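Local coordinates for Alr3699 protein (Nostoc sp., PDB 4XSR), which belongs to the GT-B clan of glycosyltransferases, with two Rossmann-like domains, and binds uridine-5'-diphosphate-glucose in the cleft between them, at residues 214-219 with 245-250; 299-304 with 319-324. All coordinates share one frame; numbering follows the deposited sequence.

Contact 1 of 2, residues 214-219 with 245-250; sequences RLSPWK and FGEQDY. With UPG (uridine-5'-diphosphate-glucose), chain J.
The loop after strand 207-211, closing in a 3-10 turn at 217-219, runs past the start of helix 248-260, with the CA atoms of Ser-216 and Glu-247 6.1 Å apart. Ser-216 OG donates to Glu-247 OE2 over 2.7 Å, meeting the carboxylate from above its plane. Glu-247, the N-cap residue of the helix, bends at chi2 (95°), which turns its other oxygen, OE1, back to Phe-245 N at 2.7 Å. Pro-217 CA sits over the centre of the Tyr-250 ring, a CH-pi contact 3.7 Å from the centroid, while Pro-217 CG lies against CG and CD1 of Tyr-250; the tyrosine hydroxyl bonds to His-222. At the ligand end, the edge of the Phe-245 ring stands over the guanidinium of Arg-214, the two planes perpendicular, with CE2 3.6 Å from Arg-214 CZ. Arg-214 NH1 reaches UPG O1B at 2.8 Å, and Lys-219 NZ, also paired with Glu-294, donates to UPG O2B and O2A. The two cations probably offset the diphosphate charge, while Glu-247 lies in the second shell, linked to Arg-214 through Ser-216 by the weak NE to OG bond, and may help to position it.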
loop_
_atom_site.group_PDB
_atom_site.type_symbol
_atom_site.label_atom_id
_atom_site.label_comp_id
_atom_site.label_asym_id
_atom_site.label_seq_id
_atom_site.Cartn_x
_atom_site.Cartn_y
_atom_site.Cartn_z
ATOM N N ARG B 214 -28.425 10.935 2.454
ATOM C CA ARG B 214 -28.236 9.538 2.777
ATOM C C ARG B 214 -28.469 9.346 4.264
ATOM O O ARG B 214 -28.392 10.295 5.045
ATOM C CB ARG B 214 -26.835 9.072 2.386
ATOM C CG ARG B 214 -25.726 9.535 3.325
ATOM C CD ARG B 214 -24.337 9.437 2.677
ATOM N NE ARG B 214 -23.237 9.500 3.672
ATOM C CZ ARG B 214 -22.071 10.115 3.472
ATOM N NH1 ARG B 214 -21.806 10.733 2.329
ATOM N NH2 ARG B 214 -21.153 10.113 4.417
ATOM N N LEU B 215 -28.758 8.110 4.653
ATOM C CA LEU B 215 -29.033 7.797 6.045
ATOM C C LEU B 215 -27.739 7.501 6.799
ATOM O O LEU B 215 -27.205 6.405 6.728
ATOM C CB LEU B 215 -30.015 6.636 6.122
ATOM C CG LEU B 215 -31.259 6.784 5.229
ATOM C CD1 LEU B 215 -32.115 5.533 5.293
ATOM C CD2 LEU B 215 -32.101 8.002 5.603
ATOM N N SER B 216 -27.196 8.511 7.467
ATOM C CA SER B 216 -26.107 8.299 8.423
ATOM C C SER B 216 -26.432 9.145 9.609
ATOM O O SER B 216 -27.111 10.147 9.481
ATOM C CB SER B 216 -24.723 8.720 7.905
ATOM O OG SER B 216 -24.474 8.247 6.591
ATOM N N PRO B 217 -25.902 8.780 10.759
ATOM C CA PRO B 217 -26.203 9.600 11.918
ATOM C C PRO B 217 -25.870 11.080 11.733
ATOM O O PRO B 217 -26.660 11.932 12.108
ATOM C CB PRO B 217 -25.380 8.932 13.015
ATOM C CG PRO B 217 -25.420 7.457 12.617
ATOM C CD PRO B 217 -25.217 7.527 11.128
ATOM N N TRP B 218 -24.765 11.400 11.090
ATOM C CA TRP B 218 -24.378 12.799 11.004
ATOM C C TRP B 218 -25.208 13.602 10.004
ATOM O O TRP B 218 -25.092 14.815 9.973
ATOM C CB TRP B 218 -22.873 12.958 10.732
ATOM C CG TRP B 218 -22.435 12.731 9.324
ATOM C CD1 TRP B 218 -22.058 11.547 8.776
ATOM C CD2 TRP B 218 -22.280 13.716 8.287
ATOM N NE1 TRP B 218 -21.711 11.720 7.460
ATOM C CE2 TRP B 218 -21.831 13.045 7.140
ATOM C CE3 TRP B 218 -22.480 15.092 8.219
ATOM C CZ2 TRP B 218 -21.566 13.700 5.956
ATOM C CZ3 TRP B 218 -22.241 15.731 7.028
ATOM C CH2 TRP B 218 -21.797 15.041 5.915
ATOM N N LYS B 219 -26.024 12.938 9.183
ATOM C CA LYS B 219 -26.923 13.641 8.268
ATOM C C LYS B 219 -28.205 14.117 8.959
ATOM O O LYS B 219 -28.950 14.899 8.388
ATOM C CB LYS B 219 -27.283 12.783 7.076
ATOM C CG LYS B 219 -26.119 12.578 6.131
ATOM C CD LYS B 219 -25.667 13.882 5.509
ATOM C CE LYS B 219 -24.673 13.634 4.394
ATOM N NZ LYS B 219 -24.323 14.848 3.629
ATOM N N PHE B 245 -23.571 2.978 3.503
ATOM C CA PHE B 245 -22.294 2.593 4.087
ATOM C C PHE B 245 -22.479 1.831 5.386
ATOM O O PHE B 245 -21.764 2.085 6.356
ATOM C CB PHE B 245 -21.396 3.837 4.315
ATOM C CG PHE B 245 -21.248 4.724 3.093
ATOM C CD1 PHE B 245 -20.696 4.225 1.906
ATOM C CD2 PHE B 245 -21.652 6.060 3.124
ATOM C CE1 PHE B 245 -20.544 5.037 0.782
ATOM C CE2 PHE B 245 -21.498 6.878 1.998
ATOM C CZ PHE B 245 -20.949 6.369 0.825
ATOM N N GLY B 246 -23.473 0.938 5.408
ATOM C CA GLY B 246 -23.694 -0.008 6.519
ATOM C C GLY B 246 -24.392 0.527 7.751
ATOM O O GLY B 246 -24.295 -0.052 8.823
ATOM N N GLU B 247 -25.130 1.621 7.615
ATOM C CA GLU B 247 -25.730 2.263 8.802
ATOM C C GLU B 247 -27.147 1.716 9.113
ATOM O O GLU B 247 -28.071 2.459 9.463
ATOM C CB GLU B 247 -25.706 3.788 8.644
ATOM C CG GLU B 247 -24.377 4.359 8.121
ATOM C CD GLU B 247 -24.338 4.584 6.591
ATOM O OE1 GLU B 247 -24.850 3.740 5.796
ATOM O OE2 GLU B 247 -23.785 5.621 6.163
ATOM N N GLN B 248 -27.270 0.389 9.070
ATOM C CA GLN B 248 -28.542 -0.289 9.290
ATOM C C GLN B 248 -29.038 -0.092 10.698
ATOM O O GLN B 248 -30.228 -0.030 10.916
ATOM C CB GLN B 248 -28.430 -1.777 8.980
ATOM C CG GLN B 248 -27.868 -2.083 7.592
ATOM C CD GLN B 248 -28.708 -1.485 6.491
ATOM O OE1 GLN B 248 -29.948 -1.508 6.551
ATOM N NE2 GLN B 248 -28.047 -0.937 5.477
ATOM N N ASP B 249 -28.125 0.040 11.645
ATOM C CA ASP B 249 -28.481 0.389 13.024
ATOM C C ASP B 249 -29.140 1.749 13.107
ATOM O O ASP B 249 -30.063 1.938 13.879
ATOM C CB ASP B 249 -27.240 0.382 13.929
ATOM C CG ASP B 249 -26.859 -1.025 14.407
ATOM O OD1 ASP B 249 -27.625 -1.997 14.172
ATOM O OD2 ASP B 249 -25.781 -1.162 15.034
ATOM N N TYR B 250 -28.659 2.698 12.312
ATOM C CA TYR B 250 -29.283 4.015 12.261
ATOM C C TYR B 250 -30.711 3.907 11.694
ATOM O O TYR B 250 -31.641 4.500 12.229
ATOM C CB TYR B 250 -28.429 5.011 11.441
ATOM C CG TYR B 250 -28.948 6.441 11.487
ATOM C CD1 TYR B 250 -29.129 7.093 12.692
ATOM C CD2 TYR B 250 -29.251 7.127 10.331
ATOM C CE1 TYR B 250 -29.594 8.391 12.743
ATOM C CE2 TYR B 250 -29.716 8.419 10.371
ATOM C CZ TYR B 250 -29.887 9.051 11.577
ATOM O OH TYR B 250 -30.337 10.347 11.618
HETATM N N1 UPG J . -29.678 11.807 -3.810
HETATM C C2 UPG J . -30.263 10.917 -4.721
HETATM N N3 UPG J . -31.158 10.046 -4.275
HETATM C C4 UPG J . -31.523 10.001 -2.996
HETATM C C5 UPG J . -30.971 10.898 -2.074
HETATM C C6 UPG J . -30.024 11.794 -2.516
HETATM O O2 UPG J . -29.954 10.908 -5.948
HETATM O O4 UPG J . -32.380 9.149 -2.626
HETATM C C1C UPG J . -28.678 12.770 -4.256
HETATM C C2C UPG J . -29.059 14.219 -3.979
HETATM O O2C UPG J . -29.907 14.722 -5.034
HETATM C C3C UPG J . -27.664 14.835 -3.897
HETATM C C4C UPG J . -26.763 13.726 -3.315
HETATM O O4C UPG J . -27.494 12.528 -3.487
HETATM O O3C UPG J . -27.233 15.154 -5.222
HETATM C C5C UPG J . -26.409 13.846 -1.827
HETATM O O5C UPG J . -25.513 14.953 -1.761
HETATM P PA UPG J . -24.722 15.375 -0.451
HETATM O O1A UPG J . -24.160 16.733 -0.727
HETATM O O2A UPG J . -25.461 15.051 0.798
HETATM O O3A UPG J . -23.448 14.347 -0.698
HETATM P PB UPG J . -22.522 13.546 0.379
HETATM O O1B UPG J . -22.870 12.126 0.120
HETATM O O2B UPG J . -22.642 13.991 1.784
HETATM O O3B UPG J . -21.112 13.855 -0.362
HETATM C "C1'" UPG J . -19.975 14.686 -0.058
HETATM C "C2'" UPG J . -20.115 15.765 0.992
HETATM C "C3'" UPG J . -21.184 16.822 0.616
HETATM C "C4'" UPG J . -20.843 17.426 -0.751
HETATM C "C5'" UPG J . -20.537 16.300 -1.725
HETATM C "C6'" UPG J . -20.117 16.760 -3.087
HETATM O "O2'" UPG J . -20.255 15.171 2.284
HETATM O "O3'" UPG J . -21.186 17.851 1.624
HETATM O "O4'" UPG J . -21.926 18.185 -1.311
HETATM O "O5'" UPG J . -19.540 15.414 -1.227
HETATM O "O6'" UPG J . -19.067 17.700 -3.002
#

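Contact 2 of 2, residues 299-304 with 319-324; sequences VIVEAM and MELVEH. With UPG (uridine-5'-diphosphate-glucose), chain J.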
loop_
_atom_site.group_PDB
_atom_site.type_symbol
_atom_site.label_atom_id
_atom_site.label_comp_id
_atom_site.label_asym_id
_atom_site.label_seq_id
_atom_site.Cartn_x
_atom_site.Cartn_y
_atom_site.Cartn_z
ATOM N N VAL B 299 -27.976 18.921 -1.795
ATOM C CA VAL B 299 -29.400 18.978 -1.685
ATOM C C VAL B 299 -29.845 20.406 -1.558
ATOM O O VAL B 299 -30.870 20.780 -2.073
ATOM C CB VAL B 299 -29.904 18.164 -0.512
ATOM C CG1 VAL B 299 -29.674 16.709 -0.780
ATOM C CG2 VAL B 299 -29.193 18.570 0.746
ATOM N N ILE B 300 -29.053 21.187 -0.853
ATOM C CA ILE B 300 -29.349 22.578 -0.582
ATOM C C ILE B 300 -29.470 23.343 -1.891
ATOM O O ILE B 300 -30.454 23.997 -2.149
ATOM C CB ILE B 300 -28.251 23.180 0.305
ATOM C CG1 ILE B 300 -28.278 22.513 1.672
ATOM C CG2 ILE B 300 -28.431 24.667 0.503
ATOM C CD1 ILE B 300 -27.237 23.054 2.628
ATOM N N VAL B 301 -28.470 23.236 -2.731
ATOM C CA VAL B 301 -28.465 23.944 -3.997
ATOM C C VAL B 301 -29.560 23.411 -4.914
ATOM O O VAL B 301 -30.092 24.128 -5.789
ATOM C CB VAL B 301 -27.116 23.741 -4.718
ATOM C CG1 VAL B 301 -27.146 24.266 -6.147
ATOM C CG2 VAL B 301 -26.005 24.388 -3.924
ATOM N N GLU B 302 -29.816 22.126 -4.769
ATOM C CA GLU B 302 -30.781 21.423 -5.610
ATOM C C GLU B 302 -32.182 21.956 -5.288
ATOM O O GLU B 302 -32.940 22.279 -6.177
ATOM C CB GLU B 302 -30.659 19.901 -5.397
ATOM C CG GLU B 302 -29.522 19.287 -6.246
ATOM C CD GLU B 302 -29.201 17.803 -5.920
ATOM O OE1 GLU B 302 -28.353 17.176 -6.626
ATOM O OE2 GLU B 302 -29.796 17.267 -4.962
ATOM N N ALA B 303 -32.466 22.087 -4.003
ATOM C CA ALA B 303 -33.664 22.695 -3.558
ATOM C C ALA B 303 -33.793 24.092 -4.215
ATOM O O ALA B 303 -34.792 24.391 -4.903
ATOM C CB ALA B 303 -33.663 22.787 -2.048
ATOM N N MET B 304 -32.756 24.911 -4.054
ATOM C CA MET B 304 -32.770 26.244 -4.596
ATOM C C MET B 304 -33.020 26.228 -6.079
ATOM O O MET B 304 -33.775 27.042 -6.578
ATOM C CB MET B 304 -31.476 26.972 -4.295
ATOM C CG MET B 304 -31.241 27.162 -2.799
ATOM S SD MET B 304 -29.552 27.772 -2.611
ATOM C CE MET B 304 -29.614 28.264 -0.893
ATOM N N MET B 319 -23.083 27.553 4.991
ATOM C CA MET B 319 -23.031 28.987 5.250
ATOM C C MET B 319 -22.565 29.755 4.073
ATOM O O MET B 319 -22.823 30.911 3.994
ATOM C CB MET B 319 -22.190 29.280 6.455
ATOM C CG MET B 319 -22.873 28.758 7.703
ATOM S SD MET B 319 -21.728 28.616 9.059
ATOM C CE MET B 319 -21.049 30.283 9.132
ATOM N N GLU B 320 -21.935 29.111 3.110
ATOM C CA GLU B 320 -21.569 29.816 1.889
ATOM C C GLU B 320 -22.698 29.827 0.930
ATOM O O GLU B 320 -22.737 30.638 -0.016
ATOM C CB GLU B 320 -20.397 29.119 1.187
ATOM C CG GLU B 320 -19.110 29.181 1.968
ATOM C CD GLU B 320 -18.089 28.161 1.477
ATOM O OE1 GLU B 320 -17.685 27.393 2.357
ATOM O OE2 GLU B 320 -17.720 28.154 0.251
ATOM N N LEU B 321 -23.580 28.853 1.111
ATOM C CA LEU B 321 -24.675 28.659 0.183
ATOM C C LEU B 321 -25.893 29.506 0.578
ATOM O O LEU B 321 -26.595 30.038 -0.263
ATOM C CB LEU B 321 -25.034 27.181 0.141
ATOM C CG LEU B 321 -23.900 26.242 -0.297
ATOM C CD1 LEU B 321 -24.471 24.868 -0.581
ATOM C CD2 LEU B 321 -23.175 26.750 -1.522
ATOM N N VAL B 322 -26.114 29.622 1.870
ATOM C CA VAL B 322 -27.304 30.202 2.368
ATOM C C VAL B 322 -26.997 31.453 3.210
ATOM O O VAL B 322 -26.280 31.392 4.209
ATOM C CB VAL B 322 -28.060 29.182 3.229
ATOM C CG1 VAL B 322 -29.257 29.835 3.914
ATOM C CG2 VAL B 322 -28.499 28.020 2.366
ATOM N N GLU B 323 -27.570 32.567 2.772
ATOM C CA GLU B 323 -27.777 33.744 3.602
ATOM C C GLU B 323 -29.199 33.675 4.219
ATOM O O GLU B 323 -30.229 33.703 3.528
ATOM C CB GLU B 323 -27.590 35.007 2.754
ATOM C CG GLU B 323 -27.629 36.309 3.570
ATOM C CD GLU B 323 -26.490 36.411 4.532
ATOM O OE1 GLU B 323 -26.749 36.661 5.717
ATOM O OE2 GLU B 323 -25.335 36.212 4.103
ATOM N N HIS B 324 -29.240 33.557 5.527
ATOM C CA HIS B 324 -30.487 33.405 6.226
ATOM C C HIS B 324 -31.477 34.575 6.009
ATOM O O HIS B 324 -31.123 35.735 6.197
ATOM C CB HIS B 324 -30.187 33.276 7.701
ATOM C CG HIS B 324 -31.402 33.145 8.548
ATOM N ND1 HIS B 324 -31.752 31.964 9.160
ATOM C CD2 HIS B 324 -32.346 34.044 8.899
ATOM C CE1 HIS B 324 -32.846 32.142 9.872
ATOM N NE2 HIS B 324 -33.229 33.396 9.730
HETATM N N1 UPG J . -29.678 11.807 -3.810
HETATM C C2 UPG J . -30.263 10.917 -4.721
HETATM N N3 UPG J . -31.158 10.046 -4.275
HETATM C C4 UPG J . -31.523 10.001 -2.996
HETATM C C5 UPG J . -30.971 10.898 -2.074
HETATM C C6 UPG J . -30.024 11.794 -2.516
HETATM O O2 UPG J . -29.954 10.908 -5.948
HETATM O O4 UPG J . -32.380 9.149 -2.626
HETATM C C1C UPG J . -28.678 12.770 -4.256
HETATM C C2C UPG J . -29.059 14.219 -3.979
HETATM O O2C UPG J . -29.907 14.722 -5.034
HETATM C C3C UPG J . -27.664 14.835 -3.897
HETATM C C4C UPG J . -26.763 13.726 -3.315
HETATM O O4C UPG J . -27.494 12.528 -3.487
HETATM O O3C UPG J . -27.233 15.154 -5.222
HETATM C C5C UPG J . -26.409 13.846 -1.827
HETATM O O5C UPG J . -25.513 14.953 -1.761
HETATM P PA UPG J . -24.722 15.375 -0.451
HETATM O O1A UPG J . -24.160 16.733 -0.727
HETATM O O2A UPG J . -25.461 15.051 0.798
HETATM O O3A UPG J . -23.448 14.347 -0.698
HETATM P PB UPG J . -22.522 13.546 0.379
HETATM O O1B UPG J . -22.870 12.126 0.120
HETATM O O2B UPG J . -22.642 13.991 1.784
HETATM O O3B UPG J . -21.112 13.855 -0.362
HETATM C "C1'" UPG J . -19.975 14.686 -0.058
HETATM C "C2'" UPG J . -20.115 15.765 0.992
HETATM C "C3'" UPG J . -21.184 16.822 0.616
HETATM C "C4'" UPG J . -20.843 17.426 -0.751
HETATM C "C5'" UPG J . -20.537 16.300 -1.725
HETATM C "C6'" UPG J . -20.117 16.760 -3.087
HETATM O "O2'" UPG J . -20.255 15.171 2.284
HETATM O "O3'" UPG J . -21.186 17.851 1.624
HETATM O "O4'" UPG J . -21.926 18.185 -1.311
HETATM O "O5'" UPG J . -19.540 15.414 -1.227
HETATM O "O6'" UPG J . -19.067 17.700 -3.002
#
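Ile-300, Val-301 and Met-304, on one side of helix 298-305, meet Leu-321 and Val-322 of segment 319-324. Strand 310-313 lies between the two segments in sequence, so this is part of the alternating strand-helix architecture of the Rossmann-like domain, and every residue that touches is buried. The side chains that meet are all apolar, and no hydrogen bond crosses between the segments. Leu-321 CD1 approaches the helix between two branched side chains: it lies 3.7 Å from Val-301 CG2, the two side chains crossing at about a right angle, and 4.1 Å from Ile-300 CG2, with an oblique crossing. Ile-300 places that CG2 methyl anti to its own backbone nitrogen, and the same methyl meets Val-322 CG2 at 3.8 Å, this pair crossing at about a right angle. One methyl thus serves both partners. Met-304, one helical turn on, is extended beyond CG (chi2 170°), which carries its terminal methyl across to the other segment. Around these residues, Ala-312 of the strand backs Ile-300, and Ala-360 and Ala-364 of helix 350-367 touch Met-304. Glu-302 belongs to the ligand side of the same helix: its OE1 and OE2 accept from UPG O3C and O2C at 2.7 and 2.5 Å, gripping both ribose hydroxyls. Met-304 CE lies 3.5 Å from Val-322 CG2 and 3.6 Å from the carbonyl oxygen of Leu-321.

Contacts 1 and 2 lie in series along the chain, within the same Rossmann-like domain, their centres about 23 Å apart and their nearest atoms about 7 Å apart. They do not touch, but both reach UPG, at different parts of it: 214-219 serves the diphosphate, whereas 299-304 serves the ribose. Glu-294 is a further partner of the ligand, and Arg-298, just before 299-304, also binds UPG. The two interfaces differ in character. Contact 1 is partly buried and mixes polar and aromatic groups close to phosphate oxygens, while contact 2 is a buried meeting of apolar side chains on a different side of helix 298-305 from Glu-302.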